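Local structure of arylamine n-acetyltransferase NAT (Mycobacterium tuberculosis, 4BGF) at residues H110-Y124 against D127-L141. The protein probably transfers the acetyl group of acetyl-coenzyme A to arylamine substrates, as expected of an arylamine N-acetyltransferase. Residues are numbered along the deposited sequence; the frame is centred on the assembly and turned at random.
Sequences HTLLGVTFPGSGGCY and DVGFGGQTPTSPLRL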
loop_
_atom_site.group_PDB
_atom_site.type_symbol
_atom_site.label_atom_id
_atom_site.label_comp_id
_atom_site.label_asym_id
_atom_site.label_seq_id
_atom_site.Cartn_x
_atom_site.Cartn_y
_atom_site.Cartn_z
ATOM N N HIS A 110 -4.832 -5.930 -7.278
ATOM C CA HIS A 110 -4.720 -4.702 -6.531
ATOM C C HIS A 110 -6.117 -4.183 -6.094
ATOM O O HIS A 110 -7.123 -4.465 -6.725
ATOM C CB HIS A 110 -3.963 -3.653 -7.339
ATOM C CG HIS A 110 -3.711 -2.398 -6.576
ATOM N ND1 HIS A 110 -2.980 -2.381 -5.411
ATOM C CD2 HIS A 110 -4.132 -1.131 -6.784
ATOM C CE1 HIS A 110 -2.941 -1.151 -4.941
ATOM N NE2 HIS A 110 -3.624 -0.374 -5.756
ATOM N N THR A 111 -6.152 -3.461 -4.989
ATOM C CA THR A 111 -7.370 -2.910 -4.482
ATOM C C THR A 111 -7.042 -1.536 -3.949
ATOM O O THR A 111 -5.975 -1.336 -3.370
ATOM C CB THR A 111 -7.986 -3.820 -3.392
ATOM O OG1 THR A 111 -9.301 -3.355 -3.046
ATOM C CG2 THR A 111 -7.144 -3.866 -2.167
ATOM N N LEU A 112 -7.932 -0.588 -4.210
ATOM C CA LEU A 112 -7.855 0.755 -3.663
ATOM C C LEU A 112 -9.274 1.147 -3.135
ATOM O O LEU A 112 -10.169 0.304 -3.076
ATOM C CB LEU A 112 -7.387 1.738 -4.747
ATOM C CG LEU A 112 -8.296 1.862 -5.988
ATOM C CD1 LEU A 112 -8.177 3.197 -6.582
ATOM C CD2 LEU A 112 -8.049 0.789 -7.071
ATOM N N LEU A 113 -9.473 2.420 -2.787
ATOM C CA LEU A 113 -10.727 2.913 -2.186
ATOM C C LEU A 113 -11.244 4.109 -2.930
ATOM O O LEU A 113 -10.459 4.907 -3.424
ATOM C CB LEU A 113 -10.528 3.378 -0.745
ATOM C CG LEU A 113 -9.798 2.400 0.148
ATOM C CD1 LEU A 113 -9.604 3.044 1.516
ATOM C CD2 LEU A 113 -10.535 1.060 0.206
ATOM N N GLY A 114 -12.574 4.238 -2.976
ATOM C CA GLY A 114 -13.240 5.455 -3.415
ATOM C C GLY A 114 -14.051 6.019 -2.256
ATOM O O GLY A 114 -15.011 5.396 -1.827
ATOM N N VAL A 115 -13.670 7.198 -1.770
ATOM C CA VAL A 115 -14.161 7.718 -0.503
ATOM C C VAL A 115 -14.963 9.000 -0.733
ATOM O O VAL A 115 -14.548 9.844 -1.518
ATOM C CB VAL A 115 -12.967 7.952 0.499
ATOM C CG1 VAL A 115 -13.319 8.909 1.622
ATOM C CG2 VAL A 115 -12.485 6.619 1.068
ATOM N N THR A 116 -16.132 9.103 -0.088
ATOM C CA THR A 116 -16.852 10.368 0.025
ATOM C C THR A 116 -17.041 10.713 1.498
ATOM O O THR A 116 -16.798 9.888 2.372
ATOM C CB THR A 116 -18.216 10.378 -0.694
ATOM O OG1 THR A 116 -19.056 9.343 -0.176
ATOM C CG2 THR A 116 -18.020 10.198 -2.179
ATOM N N PHE A 117 -17.428 11.960 1.749
ATOM C CA PHE A 117 -17.611 12.501 3.094
ATOM C C PHE A 117 -18.520 13.714 2.920
ATOM O O PHE A 117 -18.826 14.090 1.785
ATOM C CB PHE A 117 -16.252 12.855 3.786
ATOM C CG PHE A 117 -15.369 13.722 2.974
ATOM C CD1 PHE A 117 -14.539 13.177 2.032
ATOM C CD2 PHE A 117 -15.378 15.079 3.140
ATOM C CE1 PHE A 117 -13.730 13.969 1.258
ATOM C CE2 PHE A 117 -14.575 15.882 2.373
ATOM C CZ PHE A 117 -13.748 15.324 1.424
ATOM N N PRO A 118 -18.977 14.308 4.038
ATOM C CA PRO A 118 -19.922 15.422 3.988
ATOM C C PRO A 118 -19.421 16.619 3.212
ATOM O O PRO A 118 -18.332 17.117 3.450
ATOM C CB PRO A 118 -20.107 15.772 5.457
ATOM C CG PRO A 118 -19.943 14.514 6.121
ATOM C CD PRO A 118 -18.825 13.826 5.416
ATOM N N GLY A 119 -20.225 17.071 2.266
ATOM C CA GLY A 119 -19.845 18.204 1.469
ATOM C C GLY A 119 -18.687 17.920 0.543
ATOM O O GLY A 119 -18.131 18.845 -0.017
ATOM N N SER A 120 -18.319 16.658 0.376
ATOM C CA SER A 120 -17.186 16.334 -0.460
ATOM C C SER A 120 -17.520 16.826 -1.825
ATOM O O SER A 120 -18.691 16.968 -2.170
ATOM C CB SER A 120 -16.891 14.827 -0.471
ATOM O OG SER A 120 -17.910 14.042 -1.086
ATOM N N GLY A 121 -16.505 17.101 -2.619
ATOM C CA GLY A 121 -16.758 17.636 -3.937
ATOM C C GLY A 121 -17.114 16.554 -4.917
ATOM O O GLY A 121 -17.250 16.814 -6.113
ATOM N N GLY A 122 -17.299 15.352 -4.378
ATOM C CA GLY A 122 -17.489 14.128 -5.134
ATOM C C GLY A 122 -16.754 13.003 -4.409
ATOM O O GLY A 122 -16.600 13.049 -3.194
ATOM N N CYS A 123 -16.285 12.013 -5.163
ATOM C CA CYS A 123 -15.555 10.878 -4.614
ATOM C C CYS A 123 -14.041 11.101 -4.717
ATOM O O CYS A 123 -13.561 11.622 -5.714
ATOM C CB CYS A 123 -16.006 9.606 -5.353
ATOM S SG CYS A 123 -14.903 8.161 -5.296
ATOM N N TYR A 124 -13.301 10.739 -3.674
ATOM C CA TYR A 124 -11.844 10.817 -3.702
ATOM C C TYR A 124 -11.270 9.434 -3.731
ATOM O O TYR A 124 -11.729 8.558 -3.015
ATOM C CB TYR A 124 -11.273 11.536 -2.466
ATOM C CG TYR A 124 -11.437 13.042 -2.469
ATOM C CD1 TYR A 124 -10.565 13.841 -3.172
ATOM C CD2 TYR A 124 -12.467 13.649 -1.772
ATOM C CE1 TYR A 124 -10.706 15.194 -3.199
ATOM C CE2 TYR A 124 -12.620 15.006 -1.781
ATOM C CZ TYR A 124 -11.733 15.777 -2.502
ATOM O OH TYR A 124 -11.857 17.146 -2.536
ATOM N N ASP A 127 -5.415 5.394 -1.679
ATOM C CA ASP A 127 -4.626 4.167 -1.874
ATOM C C ASP A 127 -3.316 4.199 -1.081
ATOM O O ASP A 127 -2.356 4.821 -1.515
ATOM C CB ASP A 127 -4.314 3.943 -3.365
ATOM C CG ASP A 127 -3.774 2.564 -3.640
ATOM O OD1 ASP A 127 -3.592 1.814 -2.675
ATOM O OD2 ASP A 127 -3.529 2.231 -4.805
ATOM N N VAL A 128 -3.283 3.521 0.065
ATOM C CA VAL A 128 -2.087 3.444 0.904
ATOM C C VAL A 128 -1.448 2.058 0.774
ATOM O O VAL A 128 -0.679 1.654 1.637
ATOM C CB VAL A 128 -2.377 3.788 2.420
ATOM C CG1 VAL A 128 -2.889 5.200 2.552
ATOM C CG2 VAL A 128 -3.392 2.825 3.076
ATOM N N GLY A 129 -1.755 1.350 -0.312
ATOM C CA GLY A 129 -1.378 -0.041 -0.434
ATOM C C GLY A 129 -0.652 -0.420 -1.697
ATOM O O GLY A 129 -0.457 -1.596 -1.949
ATOM N N PHE A 130 -0.265 0.565 -2.500
ATOM C CA PHE A 130 0.443 0.297 -3.723
ATOM C C PHE A 130 1.983 0.130 -3.523
ATOM O O PHE A 130 2.679 -0.317 -4.425
ATOM C CB PHE A 130 0.099 1.360 -4.773
ATOM C CG PHE A 130 0.635 1.050 -6.126
ATOM C CD1 PHE A 130 0.114 0.008 -6.869
ATOM C CD2 PHE A 130 1.680 1.778 -6.650
ATOM C CE1 PHE A 130 0.625 -0.308 -8.102
ATOM C CE2 PHE A 130 2.198 1.484 -7.885
ATOM C CZ PHE A 130 1.667 0.429 -8.623
ATOM N N GLY A 131 2.497 0.427 -2.338
ATOM C CA GLY A 131 3.901 0.201 -2.079
ATOM C C GLY A 131 4.588 1.526 -2.221
ATOM O O GLY A 131 3.957 2.552 -1.996
ATOM N N GLY A 132 5.853 1.507 -2.632
ATOM C CA GLY A 132 6.686 2.700 -2.642
ATOM C C GLY A 132 6.105 3.861 -3.419
ATOM O O GLY A 132 6.286 4.992 -3.028
ATOM N N GLN A 133 5.367 3.581 -4.491
ATOM C CA GLN A 133 4.826 4.628 -5.365
ATOM C C GLN A 133 3.338 4.883 -5.140
ATOM O O GLN A 133 2.665 5.414 -5.989
ATOM C CB GLN A 133 5.083 4.233 -6.827
ATOM C CG GLN A 133 5.069 5.362 -7.868
ATOM C CD GLN A 133 6.079 6.465 -7.579
ATOM O OE1 GLN A 133 5.752 7.642 -7.626
ATOM N NE2 GLN A 133 7.312 6.089 -7.335
ATOM N N THR A 134 2.830 4.504 -3.995
ATOM C CA THR A 134 1.436 4.692 -3.736
ATOM C C THR A 134 1.242 6.225 -3.645
ATOM O O THR A 134 2.198 6.954 -3.361
ATOM C CB THR A 134 1.055 3.866 -2.489
ATOM O OG1 THR A 134 -0.328 3.481 -2.512
ATOM C CG2 THR A 134 1.370 4.592 -1.227
ATOM N N PRO A 135 0.025 6.735 -3.965
ATOM C CA PRO A 135 -0.198 8.186 -3.819
ATOM C C PRO A 135 -0.236 8.620 -2.356
ATOM O O PRO A 135 -0.633 7.852 -1.488
ATOM C CB PRO A 135 -1.571 8.389 -4.453
ATOM C CG PRO A 135 -2.190 7.055 -4.373
ATOM C CD PRO A 135 -1.135 6.102 -4.607
ATOM N N THR A 136 0.158 9.858 -2.091
ATOM C CA THR A 136 0.424 10.344 -0.739
ATOM C C THR A 136 -0.617 11.417 -0.332
ATOM O O THR A 136 -0.590 11.933 0.774
ATOM C CB THR A 136 1.874 10.904 -0.688
ATOM O OG1 THR A 136 1.999 11.931 -1.663
ATOM C CG2 THR A 136 2.886 9.844 -1.051
ATOM N N SER A 137 -1.539 11.736 -1.242
ATOM C CA SER A 137 -2.618 12.693 -0.995
ATOM C C SER A 137 -3.875 12.091 -1.559
ATOM O O SER A 137 -3.819 11.380 -2.554
ATOM C CB SER A 137 -2.378 14.037 -1.703
ATOM O OG SER A 137 -1.224 14.646 -1.214
ATOM N N PRO A 138 -5.023 12.371 -0.936
ATOM C CA PRO A 138 -6.266 11.988 -1.605
ATOM C C PRO A 138 -6.301 12.589 -2.992
ATOM O O PRO A 138 -5.809 13.694 -3.186
ATOM C CB PRO A 138 -7.347 12.631 -0.736
ATOM C CG PRO A 138 -6.715 12.775 0.606
ATOM C CD PRO A 138 -5.256 13.015 0.368
ATOM N N LEU A 139 -6.849 11.866 -3.949
ATOM C CA LEU A 139 -7.007 12.382 -5.296
ATOM C C LEU A 139 -8.467 12.441 -5.719
ATOM O O LEU A 139 -9.148 11.414 -5.765
ATOM C CB LEU A 139 -6.246 11.522 -6.304
ATOM C CG LEU A 139 -4.765 11.387 -6.001
ATOM C CD1 LEU A 139 -4.204 10.338 -6.916
ATOM C CD2 LEU A 139 -4.031 12.737 -6.162
ATOM N N ARG A 140 -8.923 13.650 -6.053
ATOM C CA ARG A 140 -10.216 13.871 -6.688
ATOM C C ARG A 140 -10.304 12.986 -7.930
ATOM O O ARG A 140 -9.389 12.939 -8.741
ATOM C CB ARG A 140 -10.373 15.360 -7.044
ATOM C CG ARG A 140 -11.664 15.774 -7.761
ATOM C CD ARG A 140 -12.937 15.468 -6.958
ATOM N NE ARG A 140 -12.990 16.179 -5.680
ATOM C CZ ARG A 140 -13.689 17.290 -5.445
ATOM N NH1 ARG A 140 -14.422 17.860 -6.391
ATOM N NH2 ARG A 140 -13.652 17.841 -4.246
ATOM N N LEU A 141 -11.404 12.258 -8.042
ATOM C CA LEU A 141 -11.610 11.294 -9.099
ATOM C C LEU A 141 -12.141 11.986 -10.345
ATOM O O LEU A 141 -13.337 11.968 -10.602
ATOM C CB LEU A 141 -12.594 10.262 -8.582
ATOM C CG LEU A 141 -13.292 9.233 -9.462
ATOM C CD1 LEU A 141 -12.375 8.202 -10.089
ATOM C CD2 LEU A 141 -14.292 8.552 -8.588
#
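His-110 and Asp-127 reach for each other from opposite directions: NE2 of the imidazole donates to Asp-127 OD2 at 2.8 Å. OD2 lies in the imidazole plane and is met on its syn side, but the 38° twist between the two planes leaves NE2 somewhat out of the carboxylate plane. Over one face of the imidazole comes the edge of Phe-130, led by CD1, 3.8 Å from His-110 CE1, in an edge-to-face (T-shaped) pair. Leu-112 CB packs against the carboxylate carbon. The other oxygen, Asp-127 OD1, accepts from Gly-129 N, which approaches from above the carboxylate plane, closing an Asx turn, and takes a further bond from Asn-74 ND2, so both ends of the carboxylate are held and its rotation is restricted.

At the far end Tyr-124 and Arg-140 form a non-hydrogen-bonded antiparallel pair. With its chain bent at both chi2 and chi3, Arg-140 curls back across the phenol, its guanidinium plane turned 74° from the ring, and NH2 donates to Tyr-124 OH at 2.6 Å, while Gly-121 and Gly-122 lie over one guanidinium face. Beside them Leu-141 N bonds to Cys-123 O, and Leu-141 CD2 rests 3.4 Å from Cys-123 SG. These contacts join the short edge strand 139-140 to strand 124-126 at the margin of the antiparallel sheet, and the His-carboxylate pair, with Cys-70, is consistent with the Cys-His-Asp catalytic triad of arylamine N-acetyltransferases.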